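Local coordinates for probable glucarate dehydratase (Mycobacterium smegmatis str. MC2 155, PDB 3VDG), which probably dehydrates glucarate, as a metal-dependent lyase of the enolase superfamily, with a capping domain set against a modified beta/alpha barrel, at residues T31-T36 against I61-D66; A67-L72 against G148-R153; E83-A88 against D133-P138. One frame throughout, in Å; residues are numbered along the deposited sequence. Where two conformers were deposited one is given.

Contact 1: T31-T36 against I61-D66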
ATOM      1  N   THR A  31     -24.607  10.687   4.325  1.00 21.63           N
ATOM      2  CA  THR A  31     -25.831  11.001   5.062  1.00 25.50           C
ATOM      3  C   THR A  31     -26.525   9.731   5.569  1.00 33.67           C
ATOM      4  O   THR A  31     -27.337   9.779   6.477  1.00 25.65           O
ATOM      5  CB  THR A  31     -26.810  11.823   4.207  1.00 31.96           C
ATOM      6  OG1 THR A  31     -27.066  11.128   2.983  1.00 25.95           O
ATOM      7  CG2 THR A  31     -26.227  13.226   3.905  1.00 27.29           C
ATOM      8  N   GLY A  32     -26.182   8.582   5.001  1.00 23.62           N
ATOM      9  CA  GLY A  32     -26.821   7.331   5.397  1.00 23.29           C
ATOM     10  C   GLY A  32     -26.434   6.225   4.439  1.00 26.91           C
ATOM     11  O   GLY A  32     -25.780   6.479   3.425  1.00 24.14           O
ATOM     12  N   ALA A  33     -26.803   4.991   4.777  1.00 23.58           N
ATOM     13  CA  ALA A  33     -26.625   3.863   3.874  1.00 26.93           C
ATOM     14  C   ALA A  33     -27.879   3.001   3.888  1.00 33.38           C
ATOM     15  O   ALA A  33     -28.476   2.765   4.938  1.00 29.38           O
ATOM     16  CB  ALA A  33     -25.433   3.032   4.293  1.00 21.22           C
ATOM     17  N   ARG A  34     -28.275   2.544   2.712  1.00 21.19           N
ATOM     18  CA  ARG A  34     -29.350   1.568   2.566  1.00 24.39           C
ATOM     19  C   ARG A  34     -28.702   0.218   2.257  1.00 28.41           C
ATOM     20  O   ARG A  34     -27.987   0.094   1.266  1.00 26.89           O
ATOM     21  CB  ARG A  34     -30.257   1.990   1.409  1.00 25.84           C
ATOM     22  CG  ARG A  34     -31.033   3.270   1.718  1.00 28.40           C
ATOM     23  CD  ARG A  34     -31.702   3.811   0.476  1.00 32.86           C
ATOM     24  NE  ARG A  34     -30.760   4.501  -0.397  1.00 31.61           N
ATOM     25  CZ  ARG A  34     -30.936   4.616  -1.709  1.00 31.05           C
ATOM     26  NH1 ARG A  34     -32.006   4.084  -2.280  1.00 29.88           N
ATOM     27  NH2 ARG A  34     -30.055   5.256  -2.454  1.00 28.76           N
ATOM     28  N   VAL A  35     -28.925  -0.765   3.125  1.00 24.57           N
ATOM     29  CA  VAL A  35     -28.402  -2.123   2.946  1.00 25.00           C
ATOM     30  C   VAL A  35     -29.551  -3.058   2.530  1.00 25.34           C
ATOM     31  O   VAL A  35     -30.521  -3.207   3.267  1.00 25.04           O
ATOM     32  CB  VAL A  35     -27.774  -2.658   4.255  1.00 24.61           C
ATOM     33  CG1 VAL A  35     -27.179  -4.054   4.038  1.00 23.05           C
ATOM     34  CG2 VAL A  35     -26.727  -1.692   4.783  1.00 23.54           C
ATOM     35  N   THR A  36     -29.446  -3.671   1.353  1.00 23.84           N
ATOM     36  CA  THR A  36     -30.509  -4.518   0.813  1.00 22.90           C
ATOM     37  C   THR A  36     -30.001  -5.946   0.605  1.00 27.37           C
ATOM     38  O   THR A  36     -29.211  -6.200  -0.310  1.00 22.11           O
ATOM     39  CB  THR A  36     -30.998  -3.995  -0.558  1.00 25.12           C
ATOM     40  OG1 THR A  36     -31.363  -2.616  -0.437  1.00 26.58           O
ATOM     41  CG2 THR A  36     -32.219  -4.784  -1.055  1.00 23.64           C
ATOM     42  N   ILE A  61     -24.996  -2.446  -0.753  1.00 17.02           N
ATOM     43  CA  ILE A  61     -24.869  -1.182  -0.036  1.00 18.91           C
ATOM     44  C   ILE A  61     -25.077  -0.041  -1.007  1.00 23.99           C
ATOM     45  O   ILE A  61     -24.425   0.027  -2.046  1.00 20.51           O
ATOM     46  CB  ILE A  61     -23.485  -0.998   0.649  1.00 20.73           C
ATOM     47  CG1 ILE A  61     -23.408  -1.779   1.964  1.00 26.64           C
ATOM     48  CG2 ILE A  61     -23.246   0.467   1.013  1.00 24.49           C
ATOM     49  CD1 ILE A  61     -23.367  -3.274   1.785  1.00 29.66           C
ATOM     50  N   GLN A  62     -26.011   0.844  -0.669  1.00 19.01           N
ATOM     51  CA  GLN A  62     -26.171   2.103  -1.400  1.00 20.39           C
ATOM     52  C   GLN A  62     -25.786   3.176  -0.398  1.00 25.82           C
ATOM     53  O   GLN A  62     -26.442   3.344   0.640  1.00 21.82           O
ATOM     54  CB  GLN A  62     -27.613   2.281  -1.884  1.00 18.85           C
ATOM     55  CG  GLN A  62     -27.919   1.544  -3.183  1.00 20.77           C
ATOM     56  CD  GLN A  62     -29.414   1.482  -3.478  1.00 26.65           C
ATOM     57  OE1 GLN A  62     -30.183   0.924  -2.698  1.00 25.77           O
ATOM     58  NE2 GLN A  62     -29.823   2.054  -4.603  1.00 24.95           N
ATOM     59  N   LEU A  63     -24.676   3.856  -0.665  1.00 20.65           N
ATOM     60  CA  LEU A  63     -24.128   4.788   0.311  1.00 18.08           C
ATOM     61  C   LEU A  63     -24.501   6.186  -0.179  1.00 18.24           C
ATOM     62  O   LEU A  63     -24.049   6.612  -1.239  1.00 22.22           O
ATOM     63  CB  LEU A  63     -22.601   4.629   0.397  1.00 20.19           C
ATOM     64  CG  LEU A  63     -21.917   5.578   1.381  1.00 23.24           C
ATOM     65  CD1 LEU A  63     -22.283   5.175   2.797  1.00 19.67           C
ATOM     66  CD2 LEU A  63     -20.399   5.593   1.221  1.00 18.88           C
ATOM     67  N   ASP A  64     -25.336   6.880   0.594  1.00 23.12           N
ATOM     68  CA  ASP A  64     -25.898   8.174   0.196  1.00 21.44           C
ATOM     69  C   ASP A  64     -25.113   9.350   0.779  1.00 20.43           C
ATOM     70  O   ASP A  64     -24.615   9.272   1.904  1.00 23.47           O
ATOM     71  CB  ASP A  64     -27.356   8.234   0.658  1.00 23.34           C
ATOM     72  CG  ASP A  64     -28.207   7.140   0.011  1.00 29.54           C
ATOM     73  OD1 ASP A  64     -28.070   6.931  -1.213  1.00 32.58           O
ATOM     74  OD2 ASP A  64     -29.000   6.485   0.718  1.00 28.82           O
ATOM     75  N   THR A  65     -25.012  10.439   0.017  1.00 22.34           N
ATOM     76  CA  THR A  65     -24.215  11.607   0.430  1.00 25.08           C
ATOM     77  C   THR A  65     -25.036  12.899   0.339  1.00 30.92           C
ATOM     78  O   THR A  65     -26.083  12.935  -0.307  1.00 24.44           O
ATOM     79  CB  THR A  65     -22.980  11.805  -0.473  1.00 24.22           C
ATOM     80  OG1 THR A  65     -23.417  12.136  -1.799  1.00 22.56           O
ATOM     81  CG2 THR A  65     -22.105  10.546  -0.511  1.00 19.87           C
ATOM     82  N   ASP A  66     -24.530  13.976   0.936  1.00 25.68           N
ATOM     83  CA  ASP A  66     -25.261  15.246   0.910  1.00 29.59           C
ATOM     84  C   ASP A  66     -25.143  15.930  -0.448  1.00 30.85           C
ATOM     85  O   ASP A  66     -25.776  16.955  -0.686  1.00 36.00           O
ATOM     86  CB  ASP A  66     -24.809  16.180   2.048  1.00 27.00           C
ATOM     87  CG  ASP A  66     -23.325  16.567   1.947  1.00 38.97           C
ATOM     88  OD1 ASP A  66     -22.577  15.963   1.140  1.00 27.64           O
ATOM     89  OD2 ASP A  66     -22.904  17.498   2.671  1.00 29.50           O
TER
HETATM   90  O   HOH W   1     -28.753  12.200   1.272  1.00 43.93           O
HETATM   91  O   HOH W   2     -29.322  -1.034  -0.937  1.00 24.42           O
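R34 reaches D64 through a bend at chi3 (-78°), which turns its guanidinium toward the neighbouring strand; the CG of D64, anti to its carbonyl carbon, brings the carboxylate to meet it. The strands 31-36 and 61-65 are antiparallel neighbours in the three-stranded sheet of the N-terminal capping domain of the enolase fold. R34 grips side-on: its NE donates to D64 OD2 and its NH2 to D64 OD1, both at 2.9 Å, each oxygen using its syn lone pair. The two planes lie only 25° apart, so charge and direction reinforce one another. T70 OG1, on the third strand, also bonds D64 OD1 and helps fix the carboxylate.

Q62 lays its amide over one face of the R34 guanidinium, with OE1 3.7 Å from R34 NH1. An amide suits this place, being flat enough to stack and polar enough for its NE2 to bond E407. Beneath these side chains R34 and Q62 form a hydrogen-bonded pair, R34 N to Q62 O and Q62 N to R34 O.

The opposite face of the sheet is apolar. A33, V35, I61 and L63 turn there toward helices 79-92 and 131-151, and the small A33 meets L63 with its CB 4.1 Å from L63 CD1.

Near the start of segment 31-36, T31 and G32 both face D64 in a classic beta bulge. G32 is almost fully extended (phi 170°), a shape that comes easily to a residue without a side chain. D64 N bonds G32 O, while D64 O accepts from T31 N at 2.8 Å.

Contact 2: A67-L72 against G148-R153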
ATOM      1  N   ALA A  67     -24.344  15.359  -1.347  1.00 28.14           N
ATOM      2  CA  ALA A  67     -24.276  15.839  -2.732  1.00 26.81           C
ATOM      3  C   ALA A  67     -25.348  15.152  -3.590  1.00 31.70           C
ATOM      4  O   ALA A  67     -25.447  15.397  -4.789  1.00 30.11           O
ATOM      5  CB  ALA A  67     -22.898  15.571  -3.321  1.00 23.38           C
ATOM      6  N   GLY A  68     -26.127  14.258  -2.989  1.00 28.80           N
ATOM      7  CA  GLY A  68     -27.073  13.453  -3.771  1.00 33.65           C
ATOM      8  C   GLY A  68     -26.413  12.422  -4.690  1.00 37.54           C
ATOM      9  O   GLY A  68     -27.041  11.913  -5.600  1.00 28.55           O
ATOM     10  N   LEU A  69     -25.142  12.106  -4.475  1.00 25.47           N
ATOM     11  CA  LEU A  69     -24.500  11.023  -5.242  1.00 22.09           C
ATOM     12  C   LEU A  69     -24.545   9.753  -4.397  1.00 27.15           C
ATOM     13  O   LEU A  69     -24.364   9.815  -3.190  1.00 29.02           O
ATOM     14  CB  LEU A  69     -23.045  11.354  -5.560  1.00 25.49           C
ATOM     15  CG  LEU A  69     -22.844  12.605  -6.406  1.00 32.74           C
ATOM     16  CD1 LEU A  69     -21.360  12.904  -6.533  1.00 25.90           C
ATOM     17  CD2 LEU A  69     -23.487  12.419  -7.770  1.00 33.44           C
ATOM     18  N   THR A  70     -24.788   8.608  -5.020  1.00 21.64           N
ATOM     19  CA  THR A  70     -24.899   7.349  -4.256  1.00 21.71           C
ATOM     20  C   THR A  70     -23.803   6.403  -4.717  1.00 21.07           C
ATOM     21  O   THR A  70     -23.621   6.209  -5.920  1.00 21.88           O
ATOM     22  CB  THR A  70     -26.288   6.686  -4.458  1.00 26.76           C
ATOM     23  OG1 THR A  70     -27.288   7.501  -3.831  1.00 33.15           O
ATOM     24  CG2 THR A  70     -26.336   5.281  -3.830  1.00 22.33           C
ATOM     25  N   GLY A  71     -23.076   5.820  -3.768  1.00 19.84           N
ATOM     26  CA  GLY A  71     -22.022   4.848  -4.105  1.00 16.63           C
ATOM     27  C   GLY A  71     -22.516   3.422  -3.827  1.00 17.15           C
ATOM     28  O   GLY A  71     -23.362   3.200  -2.948  1.00 19.63           O
ATOM     29  N   LEU A  72     -21.960   2.450  -4.543  1.00 18.11           N
ATOM     30  CA  LEU A  72     -22.408   1.063  -4.427  1.00 19.69           C
ATOM     31  C   LEU A  72     -21.280   0.199  -3.876  1.00 20.75           C
ATOM     32  O   LEU A  72     -20.112   0.393  -4.222  1.00 20.60           O
ATOM     33  CB  LEU A  72     -22.816   0.512  -5.810  1.00 18.32           C
ATOM     34  CG  LEU A  72     -23.927   1.293  -6.528  1.00 22.06           C
ATOM     35  CD1 LEU A  72     -24.229   0.652  -7.891  1.00 18.20           C
ATOM     36  CD2 LEU A  72     -25.141   1.337  -5.618  1.00 17.97           C
ATOM     37  N   GLY A 148     -15.106   8.661  -7.385  1.00 16.05           N
ATOM     38  CA  GLY A 148     -14.967   8.630  -8.851  1.00 14.51           C
ATOM     39  C   GLY A 148     -16.062   9.456  -9.506  1.00 19.35           C
ATOM     40  O   GLY A 148     -15.812  10.212 -10.441  1.00 18.89           O
ATOM     41  N   GLN A 149     -17.287   9.342  -9.004  1.00 18.79           N
ATOM     42  CA  GLN A 149     -18.384  10.080  -9.607  1.00 19.06           C
ATOM     43  C   GLN A 149     -18.184  11.583  -9.459  1.00 23.93           C
ATOM     44  O   GLN A 149     -18.398  12.351 -10.388  1.00 23.75           O
ATOM     45  CB  GLN A 149     -19.722   9.694  -8.980  1.00 20.89           C
ATOM     46  CG  GLN A 149     -20.172   8.278  -9.323  1.00 23.95           C
ATOM     47  CD  GLN A 149     -21.423   7.936  -8.560  1.00 30.09           C
ATOM     48  OE1 GLN A 149     -22.389   8.704  -8.592  1.00 28.05           O
ATOM     49  NE2 GLN A 149     -21.406   6.813  -7.826  1.00 21.36           N
ATOM     50  N   VAL A 150     -17.779  12.012  -8.282  1.00 23.09           N
ATOM     51  CA  VAL A 150     -17.654  13.446  -8.057  1.00 28.01           C
ATOM     52  C   VAL A 150     -16.436  14.059  -8.772  1.00 27.98           C
ATOM     53  O   VAL A 150     -16.468  15.223  -9.161  1.00 27.58           O
ATOM     54  CB  VAL A 150     -17.703  13.783  -6.543  1.00 30.13           C
ATOM     55  CG1 VAL A 150     -16.344  13.566  -5.916  1.00 20.21           C
ATOM     56  CG2 VAL A 150     -18.184  15.220  -6.331  1.00 36.67           C
ATOM     57  N   THR A 151     -15.386  13.269  -8.991  1.00 25.24           N
ATOM     58  CA  THR A 151     -14.199  13.748  -9.703  1.00 25.63           C
ATOM     59  C   THR A 151     -14.242  13.470 -11.211  1.00 26.08           C
ATOM     60  O   THR A 151     -13.369  13.912 -11.954  1.00 21.13           O
ATOM     61  CB  THR A 151     -12.908  13.097  -9.170  1.00 22.43           C
ATOM     62  OG1 THR A 151     -12.999  11.675  -9.292  1.00 20.00           O
ATOM     63  CG2 THR A 151     -12.681  13.469  -7.720  1.00 24.80           C
ATOM     64  N   GLY A 152     -15.229  12.707 -11.662  1.00 19.92           N
ATOM     65  CA  GLY A 152     -15.270  12.315 -13.060  1.00 20.87           C
ATOM     66  C   GLY A 152     -14.234  11.268 -13.436  1.00 22.00           C
ATOM     67  O   GLY A 152     -13.911  11.134 -14.609  1.00 24.51           O
ATOM     68  N   ARG A 153     -13.710  10.522 -12.460  1.00 20.00           N
ATOM     69  CA  ARG A 153     -12.645   9.519 -12.744  1.00 18.19           C
ATOM     70  C   ARG A 153     -13.140   8.087 -12.479  1.00 16.39           C
ATOM     71  O   ARG A 153     -13.926   7.866 -11.563  1.00 19.57           O
ATOM     72  CB  ARG A 153     -11.381   9.745 -11.885  1.00 17.88           C
ATOM     73  CG  ARG A 153     -10.841  11.186 -11.804  1.00 19.25           C
ATOM     74  CD  ARG A 153     -10.653  11.816 -13.180  1.00 20.74           C
ATOM     75  NE  ARG A 153      -9.776  11.014 -14.027  1.00 21.30           N
ATOM     76  CZ  ARG A 153      -9.483  11.330 -15.281  1.00 33.61           C
ATOM     77  NH1 ARG A 153     -10.018  12.429 -15.818  1.00 26.55           N
ATOM     78  NH2 ARG A 153      -8.666  10.553 -15.992  1.00 23.97           N
TER
HETATM   79  O   HOH W   3     -25.015   8.684  -7.844  1.00 23.00           O
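L69 and Q149 bring their backbones no nearer than 7.6 Å between CA atoms, so the contact between 67-72 and 148-153 depends on side chains spanning a gap. L69 is in an extended stretch continuing as strand through G71 and L72; Q149 and V150 lie in the last turn of helix 131-151. That helix closes with a Schellman motif: R153 N bonds G148 O at 2.9 Å, G152 N makes a weak bond to Q149 O, and G152 takes a positive phi of 73°, which glycine adopts without strain.

Q149 does most of the bridging. Its chain runs extended beyond CG and carries the amide to the backbone of T70, where NE2 donates to T70 O at 3.0 Å. The bond is nearly straight (171° at the hydrogen) and lies in the amide plane, yet the donor stands above the carbonyl plane of T70. At the other end of the amide, a water donates to Q149 OE1 at 2.7 Å and accepts from T70 N at 2.8 Å. Glutamine suits the place because one side chain supplies both donor and acceptor. D145 OD1, one turn earlier in the helix, is a second acceptor for NE2 and should steady the amide.

Beside this polar link, L69 crosses V150 at about a right angle, its CD1 3.8 Å from V150 CB. I28 also packs on L69, and M23 on V150. The far side of the helix end meets the second subunit, where R153 makes a cation-pi contact with F98 of that chain.

Strand 70-75 is an outermost strand of its sheet within this chain. The Q149 amide and its water therefore satisfy, at T70, backbone polar groups that a further strand might otherwise have paired.

Contact 3: E83-A88 against D133-P138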
ATOM      1  N   GLU A  83     -26.313  -7.148  10.704  1.00 24.58           N
ATOM      2  CA  GLU A  83     -26.320  -6.344  11.931  1.00 25.00           C
ATOM      3  C   GLU A  83     -25.063  -5.498  12.035  1.00 27.19           C
ATOM      4  O   GLU A  83     -25.120  -4.333  12.434  1.00 25.34           O
ATOM      5  CB  GLU A  83     -26.385  -7.240  13.172  1.00 28.07           C
ATOM      6  CG  GLU A  83     -27.654  -8.071  13.264  1.00 38.03           C
ATOM      7  CD  GLU A  83     -27.627  -9.067  14.412  1.00 67.50           C
ATOM      8  OE1 GLU A  83     -26.603  -9.147  15.127  1.00 49.63           O
ATOM      9  OE2 GLU A  83     -28.638  -9.777  14.600  1.00 61.22           O
ATOM     10  N   ARG A  84     -23.913  -6.088  11.722  1.00 21.40           N
ATOM     11  CA  ARG A  84     -22.671  -5.310  11.751  1.00 19.21           C
ATOM     12  C   ARG A  84     -22.689  -4.195  10.712  1.00 20.22           C
ATOM     13  O   ARG A  84     -22.212  -3.088  10.977  1.00 21.84           O
ATOM     14  CB  ARG A  84     -21.446  -6.209  11.535  1.00 20.05           C
ATOM     15  CG  ARG A  84     -21.121  -7.037  12.781  1.00 24.96           C
ATOM     16  CD  ARG A  84     -20.213  -8.207  12.435  1.00 24.86           C
ATOM     17  NE  ARG A  84     -19.910  -9.019  13.615  1.00 33.78           N
ATOM     18  CZ  ARG A  84     -19.366 -10.231  13.573  1.00 42.33           C
ATOM     19  NH1 ARG A  84     -19.046 -10.789  12.410  1.00 31.90           N
ATOM     20  NH2 ARG A  84     -19.127 -10.885  14.699  1.00 37.13           N
ATOM     21  N   LEU A  85     -23.216  -4.492   9.530  1.00 21.20           N
ATOM     22  CA  LEU A  85     -23.275  -3.485   8.479  1.00 21.81           C
ATOM     23  C   LEU A  85     -24.148  -2.310   8.947  1.00 28.05           C
ATOM     24  O   LEU A  85     -23.832  -1.158   8.671  1.00 22.55           O
ATOM     25  CB  LEU A  85     -23.829  -4.067   7.186  1.00 23.27           C
ATOM     26  CG  LEU A  85     -22.954  -5.099   6.475  1.00 26.01           C
ATOM     27  CD1 LEU A  85     -23.720  -5.704   5.307  1.00 17.70           C
ATOM     28  CD2 LEU A  85     -21.651  -4.460   6.015  1.00 24.53           C
ATOM     29  N   GLN A  86     -25.222  -2.603   9.643  1.00 23.41           N
ATOM     30  CA  GLN A  86     -26.121  -1.546  10.156  0.50 25.62           C
ATOM     31  C   GLN A  86     -25.393  -0.709  11.199  1.00 23.75           C
ATOM     32  O   GLN A  86     -25.488   0.460  11.177  1.00 28.42           O
ATOM     33  CB  GLN A  86     -27.404  -2.147  10.753  0.50 24.92           C
ATOM     34  CG  GLN A  86     -28.356  -2.697   9.707  0.50 34.52           C
ATOM     35  CD  GLN A  86     -28.865  -1.613   8.773  0.50 39.52           C
ATOM     36  OE1 GLN A  86     -29.142  -0.492   9.203  0.50 57.35           O
ATOM     37  NE2 GLN A  86     -28.985  -1.938   7.495  0.50 21.89           N
ATOM     38  N   ALA A  87     -24.649  -1.331  12.086  1.00 26.00           N
ATOM     39  CA  ALA A  87     -23.893  -0.590  13.089  1.00 25.16           C
ATOM     40  C   ALA A  87     -22.801   0.300  12.435  1.00 26.85           C
ATOM     41  O   ALA A  87     -22.564   1.429  12.864  1.00 26.66           O
ATOM     42  CB  ALA A  87     -23.284  -1.544  14.107  1.00 28.62           C
ATOM     43  N   ALA A  88     -22.174  -0.208  11.381  1.00 24.87           N
ATOM     44  CA  ALA A  88     -21.145   0.529  10.647  1.00 23.78           C
ATOM     45  C   ALA A  88     -21.760   1.731   9.970  1.00 20.63           C
ATOM     46  O   ALA A  88     -21.224   2.835  10.032  1.00 24.62           O
ATOM     47  CB  ALA A  88     -20.494  -0.374   9.590  1.00 19.41           C
ATOM     48  N   ASP A 133     -12.356  -5.628   8.629  1.00 18.54           N
ATOM     49  CA  ASP A 133     -12.148  -5.528   7.171  1.00 19.99           C
ATOM     50  C   ASP A 133     -13.337  -5.994   6.329  1.00 20.63           C
ATOM     51  O   ASP A 133     -13.646  -5.369   5.321  1.00 23.38           O
ATOM     52  CB  ASP A 133     -10.820  -6.166   6.750  1.00 25.11           C
ATOM     53  CG  ASP A 133      -9.608  -5.269   7.092  1.00 36.84           C
ATOM     54  OD1 ASP A 133      -9.728  -4.017   7.046  1.00 30.63           O
ATOM     55  OD2 ASP A 133      -8.524  -5.806   7.403  1.00 30.71           O
ATOM     56  N   ARG A 134     -14.001  -7.079   6.731  1.00 19.31           N
ATOM     57  CA  ARG A 134     -15.187  -7.551   6.023  1.00 19.50           C
ATOM     58  C   ARG A 134     -16.325  -6.533   6.092  1.00 22.06           C
ATOM     59  O   ARG A 134     -17.083  -6.380   5.135  1.00 19.27           O
ATOM     60  CB  ARG A 134     -15.658  -8.899   6.592  1.00 22.10           C
ATOM     61  CG  ARG A 134     -14.904 -10.094   6.024  1.00 35.61           C
ATOM     62  CD  ARG A 134     -15.390 -11.392   6.653  1.00 33.53           C
ATOM     63  NE  ARG A 134     -14.903 -11.500   8.023  1.00 40.46           N
ATOM     64  CZ  ARG A 134     -15.153 -12.528   8.827  1.00 69.97           C
ATOM     65  NH1 ARG A 134     -15.896 -13.556   8.409  1.00 39.42           N
ATOM     66  NH2 ARG A 134     -14.645 -12.529  10.050  1.00 38.83           N
ATOM     67  N   VAL A 135     -16.449  -5.844   7.229  1.00 21.42           N
ATOM     68  CA  VAL A 135     -17.529  -4.853   7.395  1.00 20.90           C
ATOM     69  C   VAL A 135     -17.209  -3.543   6.677  1.00 19.68           C
ATOM     70  O   VAL A 135     -18.064  -2.972   6.031  1.00 21.36           O
ATOM     71  CB  VAL A 135     -17.842  -4.613   8.883  1.00 21.50           C
ATOM     72  CG1 VAL A 135     -18.909  -3.533   9.031  1.00 20.12           C
ATOM     73  CG2 VAL A 135     -18.295  -5.931   9.529  1.00 18.61           C
ATOM     74  N   PHE A 136     -15.948  -3.117   6.755  1.00 18.86           N
ATOM     75  CA  PHE A 136     -15.477  -1.878   6.128  1.00 19.93           C
ATOM     76  C   PHE A 136     -15.510  -1.992   4.610  1.00 22.15           C
ATOM     77  O   PHE A 136     -15.891  -1.053   3.909  1.00 20.16           O
ATOM     78  CB  PHE A 136     -14.050  -1.598   6.634  1.00 16.50           C
ATOM     79  CG  PHE A 136     -13.309  -0.492   5.912  1.00 19.90           C
ATOM     80  CD1 PHE A 136     -13.823   0.797   5.832  1.00 19.07           C
ATOM     81  CD2 PHE A 136     -12.039  -0.732   5.380  1.00 19.13           C
ATOM     82  CE1 PHE A 136     -13.115   1.811   5.190  1.00 22.63           C
ATOM     83  CE2 PHE A 136     -11.330   0.273   4.739  1.00 19.25           C
ATOM     84  CZ  PHE A 136     -11.866   1.552   4.647  1.00 22.35           C
ATOM     85  N   SER A 137     -15.117  -3.154   4.098  1.00 17.99           N
ATOM     86  CA  SER A 137     -14.985  -3.325   2.656  1.00 18.74           C
ATOM     87  C   SER A 137     -16.088  -2.687   1.776  1.00 18.27           C
ATOM     88  O   SER A 137     -15.787  -1.843   0.925  1.00 21.08           O
ATOM     89  CB  SER A 137     -14.837  -4.819   2.323  1.00 19.60           C
ATOM     90  OG  SER A 137     -14.716  -4.978   0.929  1.00 24.68           O
ATOM     91  N   PRO A 138     -17.367  -3.105   1.937  1.00 18.31           N
ATOM     92  CA  PRO A 138     -18.388  -2.554   1.033  1.00 19.63           C
ATOM     93  C   PRO A 138     -18.571  -1.038   1.156  1.00 19.85           C
ATOM     94  O   PRO A 138     -18.921  -0.365   0.172  1.00 18.05           O
ATOM     95  CB  PRO A 138     -19.684  -3.256   1.484  1.00 20.44           C
ATOM     96  CG  PRO A 138     -19.424  -3.656   2.904  1.00 18.93           C
ATOM     97  CD  PRO A 138     -17.950  -4.039   2.921  1.00 17.72           C
TER
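The flat guanidinium of R84 is turned to D118, with which it forms a salt bridge, and no flat group stacks on another across this helix pair; what R84 gives to V135 is its aliphatic stem, CB standing 3.7 Å from V135 CG2. Outside the pair, the guanidinium of R134 also comes near D118, through a long, weak ion pair. P138 offers a puckered ring, touched at its CG by L85 CD2 3.9 Å away.

Helices 83-88 and 133-138 cross at -60°, with their segment axes 9.7 Å apart, and V135 is the wedge between them. With CG1 anti to the backbone N (chi1 177°), its two methyls part: CG1 settles 3.6 Å from A88 CB, while CG2 takes the stem of R84. A branched valine fills the space between two neighbours at once, and alanine at 88 lets it come close. L85 completes the apolar patch, its CD2 4.2 Å from V135 CG1. P138 lacks an N-H, and helix 131-151 kinks where its N misses the bond to the preceding turn.

Around this buried junction I107 of helix 100-111 packs on both A88 and V135, F139 from the next turn of helix 131-151 covers L85 and A88, and the sheet adds V35 against L85 and I61 against P138.

All three contacts belong to one unit of the fold, the three-stranded sheet and the helices packed on it. Contact 3 is the buried one, built from apolar side chains; contact 1 is partly buried, with a charged and polar face and an apolar one; contact 2 lies near the surface and joins an amide and a water to a small leucine-valine contact. Strands 55-65 and 70-75 are neighbours, so contacts 1 and 2 touch directly, L63 N lying 2.7 Å from G71 O. The apolar face of contact 1 leans on contact 3, with I61 CD1 3.7 Å from P138 CB. Contacts 2 and 3 share helix 131-151, yet their centres stand about 20 Å apart.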